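Local coordinates for glycoside Hydrolase Family 43_12 (Metagenome, PDB 7JVH), which probably hydrolyses glycosidic bonds in plant cell-wall polysaccharides such as xylan or arabinoxylan, as a family 43 glycoside hydrolase from a capybara gut metagenome, at residues P62-Y74 and L298-E309. Sequence-based numbering, arbitrary orientation.
Sequences PDPSICRKGDDYY and LADWAGHADLVE
Asp306 OD2 is gripped by two donors from the strand alongside: the backbone N of Ile66 lies 2.9 Å from it, with a nearly straight N-H...O angle of 173°, and the OG of Ser65 is a longer 3.3 Å away. Both meet this oxygen on its anti side, from opposite faces of the carboxylate plane. With CG anti to the backbone N (chi1 -171°), Asp306 reaches straight across to its neighbour, while OD1 bonds to Tyr244 OH. The hydroxyl of Ser65 also bonds to Ile126 N, tying in strand 120-129. An alanine in place of Asp306 would remove the carboxylate and would probably leave the buried N-H of Ile66 without its acceptor and the Tyr244 hydroxyl without this partner. Strands 65-69 and 300-308 run side by side, 7° from parallel, each the first strand of its own four-stranded antiparallel sheet. They are the innermost strands of the first and last blades of the five-bladed beta-propeller of family 43, so the contact brings the two ends of the ring together. Further along, Ile66 CD1 packs on Val308 CG1 at 3.8 Å, the two side chains at about a right angle. The other methyl of Val308, CG2, sits against Arg68 CB and the edge of the Tyr73 ring. Beyond it, the hydroxyl of Tyr73 donates in the carbonyl plane to Glu309 O (OH to O 3.1 Å), and Arg68 NH1 adds a weak bond to the same oxygen. At the other end, Asp63 lies over one face of the His304 ring: its CB makes a CH-pi contact 4.2 Å from the ring centroid, and OD1 stands 3.3 Å above the ring plane. Asp63 OD2 bonds to Ser78 OG and to a bound glycerol, which may mark a pocket here.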
loop_
_atom_site.group_PDB
_atom_site.type_symbol
_atom_site.label_atom_id
_atom_site.label_comp_id
_atom_site.label_asym_id
_atom_site.label_seq_id
_atom_site.Cartn_x
_atom_site.Cartn_y
_atom_site.Cartn_z
ATOM N N PRO A 62 -0.588 -3.140 1.264
ATOM C CA PRO A 62 -0.602 -4.026 2.426
ATOM C C PRO A 62 -1.965 -4.127 3.109
ATOM O O PRO A 62 -2.927 -3.434 2.741
ATOM C CB PRO A 62 0.434 -3.371 3.358
ATOM C CG PRO A 62 1.028 -2.211 2.577
ATOM C CD PRO A 62 -0.025 -1.826 1.598
ATOM N N ASP A 63 -2.031 -5.026 4.092
ATOM C CA ASP A 63 -3.185 -5.173 4.970
ATOM C C ASP A 63 -4.487 -5.167 4.171
ATOM O O ASP A 63 -5.321 -4.282 4.327
ATOM C CB ASP A 63 -3.185 -4.040 6.012
ATOM C CG ASP A 63 -1.874 -3.933 6.761
ATOM O OD1 ASP A 63 -1.400 -4.958 7.316
ATOM O OD2 ASP A 63 -1.317 -2.811 6.796
ATOM N N PRO A 64 -4.700 -6.143 3.266
ATOM C CA PRO A 64 -5.868 -6.119 2.386
ATOM C C PRO A 64 -7.122 -6.514 3.141
ATOM O O PRO A 64 -7.106 -7.477 3.918
ATOM C CB PRO A 64 -5.522 -7.165 1.327
ATOM C CG PRO A 64 -4.611 -8.122 2.026
ATOM C CD PRO A 64 -3.828 -7.307 3.021
ATOM N N SER A 65 -8.200 -5.760 2.904
ATOM C CA SER A 65 -9.506 -6.035 3.461
ATOM C C SER A 65 -10.514 -6.040 2.321
ATOM O O SER A 65 -10.404 -5.261 1.376
ATOM C CB SER A 65 -9.865 -4.959 4.482
ATOM O OG SER A 65 -11.200 -5.098 4.930
ATOM N N ILE A 66 -11.511 -6.919 2.431
ATOM C CA ILE A 66 -12.460 -7.171 1.362
ATOM C C ILE A 66 -13.863 -7.437 1.906
ATOM O O ILE A 66 -14.034 -8.091 2.930
ATOM C CB ILE A 66 -11.970 -8.342 0.462
ATOM C CG1 ILE A 66 -12.903 -8.552 -0.719
ATOM C CG2 ILE A 66 -11.805 -9.624 1.265
ATOM C CD1 ILE A 66 -12.243 -9.314 -1.866
ATOM N N CYS A 67 -14.862 -6.901 1.204
ATOM C CA CYS A 67 -16.254 -7.114 1.514
ATOM C C CYS A 67 -17.053 -7.329 0.220
ATOM O O CYS A 67 -16.567 -7.042 -0.875
ATOM C CB CYS A 67 -16.793 -5.927 2.285
ATOM S SG CYS A 67 -17.129 -4.483 1.277
ATOM N N ARG A 68 -18.288 -7.824 0.373
ATOM C CA ARG A 68 -19.186 -8.065 -0.742
ATOM C C ARG A 68 -20.576 -7.497 -0.490
ATOM O O ARG A 68 -21.119 -7.630 0.604
ATOM C CB ARG A 68 -19.295 -9.569 -1.012
ATOM C CG ARG A 68 -20.204 -9.935 -2.177
ATOM C CD ARG A 68 -20.158 -11.426 -2.470
ATOM N NE ARG A 68 -21.389 -11.865 -3.122
ATOM C CZ ARG A 68 -21.589 -13.067 -3.647
ATOM N NH1 ARG A 68 -20.648 -14.013 -3.583
ATOM N NH2 ARG A 68 -22.744 -13.342 -4.238
ATOM N N LYS A 69 -21.127 -6.850 -1.525
ATOM C CA LYS A 69 -22.541 -6.504 -1.618
ATOM C C LYS A 69 -23.061 -7.018 -2.963
ATOM O O LYS A 69 -22.625 -6.541 -4.019
ATOM C CB LYS A 69 -22.741 -4.995 -1.513
ATOM C CG LYS A 69 -24.197 -4.573 -1.595
ATOM C CD LYS A 69 -24.348 -3.088 -1.802
ATOM C CE LYS A 69 -25.807 -2.711 -1.893
ATOM N NZ LYS A 69 -25.962 -1.267 -2.191
ATOM N N GLY A 70 -23.972 -7.999 -2.914
ATOM C CA GLY A 70 -24.547 -8.614 -4.099
ATOM C C GLY A 70 -23.490 -9.221 -5.009
ATOM O O GLY A 70 -22.699 -10.075 -4.575
ATOM N N ASP A 71 -23.466 -8.767 -6.271
ATOM C CA ASP A 71 -22.474 -9.198 -7.261
ATOM C C ASP A 71 -21.141 -8.469 -7.160
ATOM O O ASP A 71 -20.195 -8.844 -7.858
ATOM C CB ASP A 71 -23.009 -8.998 -8.688
ATOM C CG ASP A 71 -24.246 -9.819 -8.974
ATOM O OD1 ASP A 71 -24.487 -10.815 -8.248
ATOM O OD2 ASP A 71 -24.966 -9.468 -9.938
ATOM N N ASP A 72 -21.073 -7.434 -6.308
ATOM C CA ASP A 72 -19.935 -6.509 -6.250
ATOM C C ASP A 72 -19.004 -6.734 -5.056
ATOM O O ASP A 72 -19.462 -6.828 -3.909
ATOM C CB ASP A 72 -20.451 -5.074 -6.220
ATOM C CG ASP A 72 -21.166 -4.695 -7.483
ATOM O OD1 ASP A 72 -20.549 -4.834 -8.560
ATOM O OD2 ASP A 72 -22.324 -4.247 -7.399
ATOM N N TYR A 73 -17.697 -6.803 -5.352
ATOM C CA TYR A 73 -16.641 -6.925 -4.358
ATOM C C TYR A 73 -15.899 -5.597 -4.265
ATOM O O TYR A 73 -15.720 -4.914 -5.265
ATOM C CB TYR A 73 -15.638 -8.035 -4.722
ATOM C CG TYR A 73 -16.219 -9.427 -4.773
ATOM C CD1 TYR A 73 -16.432 -10.156 -3.607
ATOM C CD2 TYR A 73 -16.559 -10.034 -5.996
ATOM C CE1 TYR A 73 -16.964 -11.439 -3.651
ATOM C CE2 TYR A 73 -17.092 -11.307 -6.040
ATOM C CZ TYR A 73 -17.291 -12.003 -4.865
ATOM O OH TYR A 73 -17.840 -13.263 -4.902
ATOM N N TYR A 74 -15.470 -5.251 -3.048
ATOM C CA TYR A 74 -14.654 -4.061 -2.797
ATOM C C TYR A 74 -13.460 -4.441 -1.933
ATOM O O TYR A 74 -13.595 -5.205 -0.986
ATOM C CB TYR A 74 -15.480 -2.948 -2.151
ATOM C CG TYR A 74 -16.654 -2.494 -3.000
ATOM C CD1 TYR A 74 -17.876 -3.133 -2.916
ATOM C CD2 TYR A 74 -16.533 -1.426 -3.881
ATOM C CE1 TYR A 74 -18.958 -2.728 -3.688
ATOM C CE2 TYR A 74 -17.605 -1.010 -4.649
ATOM C CZ TYR A 74 -18.811 -1.671 -4.551
ATOM O OH TYR A 74 -19.869 -1.272 -5.316
ATOM N N LEU A 298 10.381 -17.348 -3.388
ATOM C CA LEU A 298 9.479 -16.469 -4.139
ATOM C C LEU A 298 8.791 -15.369 -3.320
ATOM O O LEU A 298 8.908 -14.188 -3.643
ATOM C CB LEU A 298 8.388 -17.306 -4.833
ATOM C CG LEU A 298 7.364 -16.601 -5.749
ATOM C CD1 LEU A 298 6.048 -16.313 -5.035
ATOM C CD2 LEU A 298 7.874 -15.369 -6.505
ATOM N N ALA A 299 8.052 -15.796 -2.289
ATOM C CA ALA A 299 7.216 -14.938 -1.453
ATOM C C ALA A 299 7.442 -15.221 0.027
ATOM O O ALA A 299 7.800 -16.325 0.403
ATOM C CB ALA A 299 5.730 -15.115 -1.788
ATOM N N ASP A 300 7.188 -14.210 0.860
ATOM C CA ASP A 300 7.468 -14.250 2.291
ATOM C C ASP A 300 6.464 -13.376 3.063
ATOM O O ASP A 300 5.628 -12.676 2.462
ATOM C CB ASP A 300 8.896 -13.724 2.537
ATOM C CG ASP A 300 9.701 -14.604 3.435
ATOM O OD1 ASP A 300 9.075 -15.333 4.236
ATOM O OD2 ASP A 300 10.941 -14.612 3.338
ATOM N N TRP A 301 6.575 -13.405 4.396
ATOM C CA TRP A 301 5.812 -12.555 5.321
ATOM C C TRP A 301 4.298 -12.656 5.113
ATOM O O TRP A 301 3.594 -11.656 5.138
ATOM C CB TRP A 301 6.245 -11.080 5.250
ATOM C CG TRP A 301 7.730 -10.800 5.447
ATOM C CD1 TRP A 301 8.735 -11.703 5.637
ATOM C CD2 TRP A 301 8.360 -9.510 5.434
ATOM N NE1 TRP A 301 9.944 -11.057 5.766
ATOM C CE2 TRP A 301 9.740 -9.711 5.642
ATOM C CE3 TRP A 301 7.885 -8.198 5.264
ATOM C CZ2 TRP A 301 10.663 -8.655 5.654
ATOM C CZ3 TRP A 301 8.796 -7.146 5.285
ATOM C CH2 TRP A 301 10.171 -7.380 5.477
ATOM N N ALA A 302 3.800 -13.880 4.922
ATOM C CA ALA A 302 2.402 -14.097 4.593
ATOM C C ALA A 302 1.517 -14.054 5.840
ATOM O O ALA A 302 1.696 -14.841 6.770
ATOM C CB ALA A 302 2.234 -15.414 3.855
ATOM N N GLY A 303 0.553 -13.128 5.833
ATOM C CA GLY A 303 -0.461 -13.027 6.855
ATOM C C GLY A 303 -1.350 -11.817 6.634
ATOM O O GLY A 303 -1.356 -11.224 5.545
ATOM N N HIS A 304 -2.090 -11.451 7.690
ATOM C CA HIS A 304 -3.050 -10.348 7.682
ATOM C C HIS A 304 -4.096 -10.530 6.589
ATOM O O HIS A 304 -4.212 -9.728 5.652
ATOM C CB HIS A 304 -2.381 -8.972 7.550
ATOM C CG HIS A 304 -3.156 -7.887 8.214
ATOM N ND1 HIS A 304 -2.695 -7.246 9.345
ATOM C CD2 HIS A 304 -4.379 -7.366 7.960
ATOM C CE1 HIS A 304 -3.588 -6.357 9.745
ATOM N NE2 HIS A 304 -4.622 -6.410 8.925
ATOM N N ALA A 305 -4.874 -11.608 6.731
ATOM C CA ALA A 305 -5.837 -12.019 5.728
ATOM C C ALA A 305 -7.221 -11.508 6.046
ATOM O O ALA A 305 -7.496 -11.039 7.155
ATOM C CB ALA A 305 -5.854 -13.527 5.624
ATOM N N ASP A 306 -8.104 -11.601 5.055
ATOM C CA ASP A 306 -9.522 -11.351 5.226
ATOM C C ASP A 306 -10.274 -12.224 4.218
ATOM O O ASP A 306 -9.827 -12.356 3.063
ATOM C CB ASP A 306 -9.788 -9.872 4.997
ATOM C CG ASP A 306 -11.196 -9.440 5.361
ATOM O OD1 ASP A 306 -11.949 -10.174 6.046
ATOM O OD2 ASP A 306 -11.569 -8.327 4.951
ATOM N N LEU A 307 -11.386 -12.828 4.658
ATOM C CA LEU A 307 -12.169 -13.755 3.840
ATOM C C LEU A 307 -13.407 -13.102 3.230
ATOM O O LEU A 307 -13.986 -12.186 3.810
ATOM C CB LEU A 307 -12.624 -14.950 4.679
ATOM C CG LEU A 307 -11.573 -15.716 5.471
ATOM C CD1 LEU A 307 -12.238 -16.930 6.098
ATOM C CD2 LEU A 307 -10.380 -16.119 4.607
ATOM N N VAL A 308 -13.817 -13.610 2.066
ATOM C CA VAL A 308 -15.073 -13.235 1.435
ATOM C C VAL A 308 -15.687 -14.441 0.714
ATOM O O VAL A 308 -14.976 -15.236 0.111
ATOM C CB VAL A 308 -14.879 -12.051 0.468
ATOM C CG1 VAL A 308 -14.103 -12.482 -0.776
ATOM C CG2 VAL A 308 -16.218 -11.442 0.103
ATOM N N GLU A 309 -17.012 -14.578 0.827
ATOM C CA GLU A 309 -17.799 -15.524 0.033
ATOM C C GLU A 309 -18.460 -14.769 -1.084
ATOM O O GLU A 309 -17.828 -14.469 -2.081
ATOM C CB GLU A 309 -18.853 -16.238 0.883
ATOM C CG GLU A 309 -20.332 -15.981 0.563
ATOM C CD GLU A 309 -21.227 -16.508 1.662
ATOM O OE1 GLU A 309 -20.996 -17.644 2.153
ATOM O OE2 GLU A 309 -22.180 -15.797 2.053
#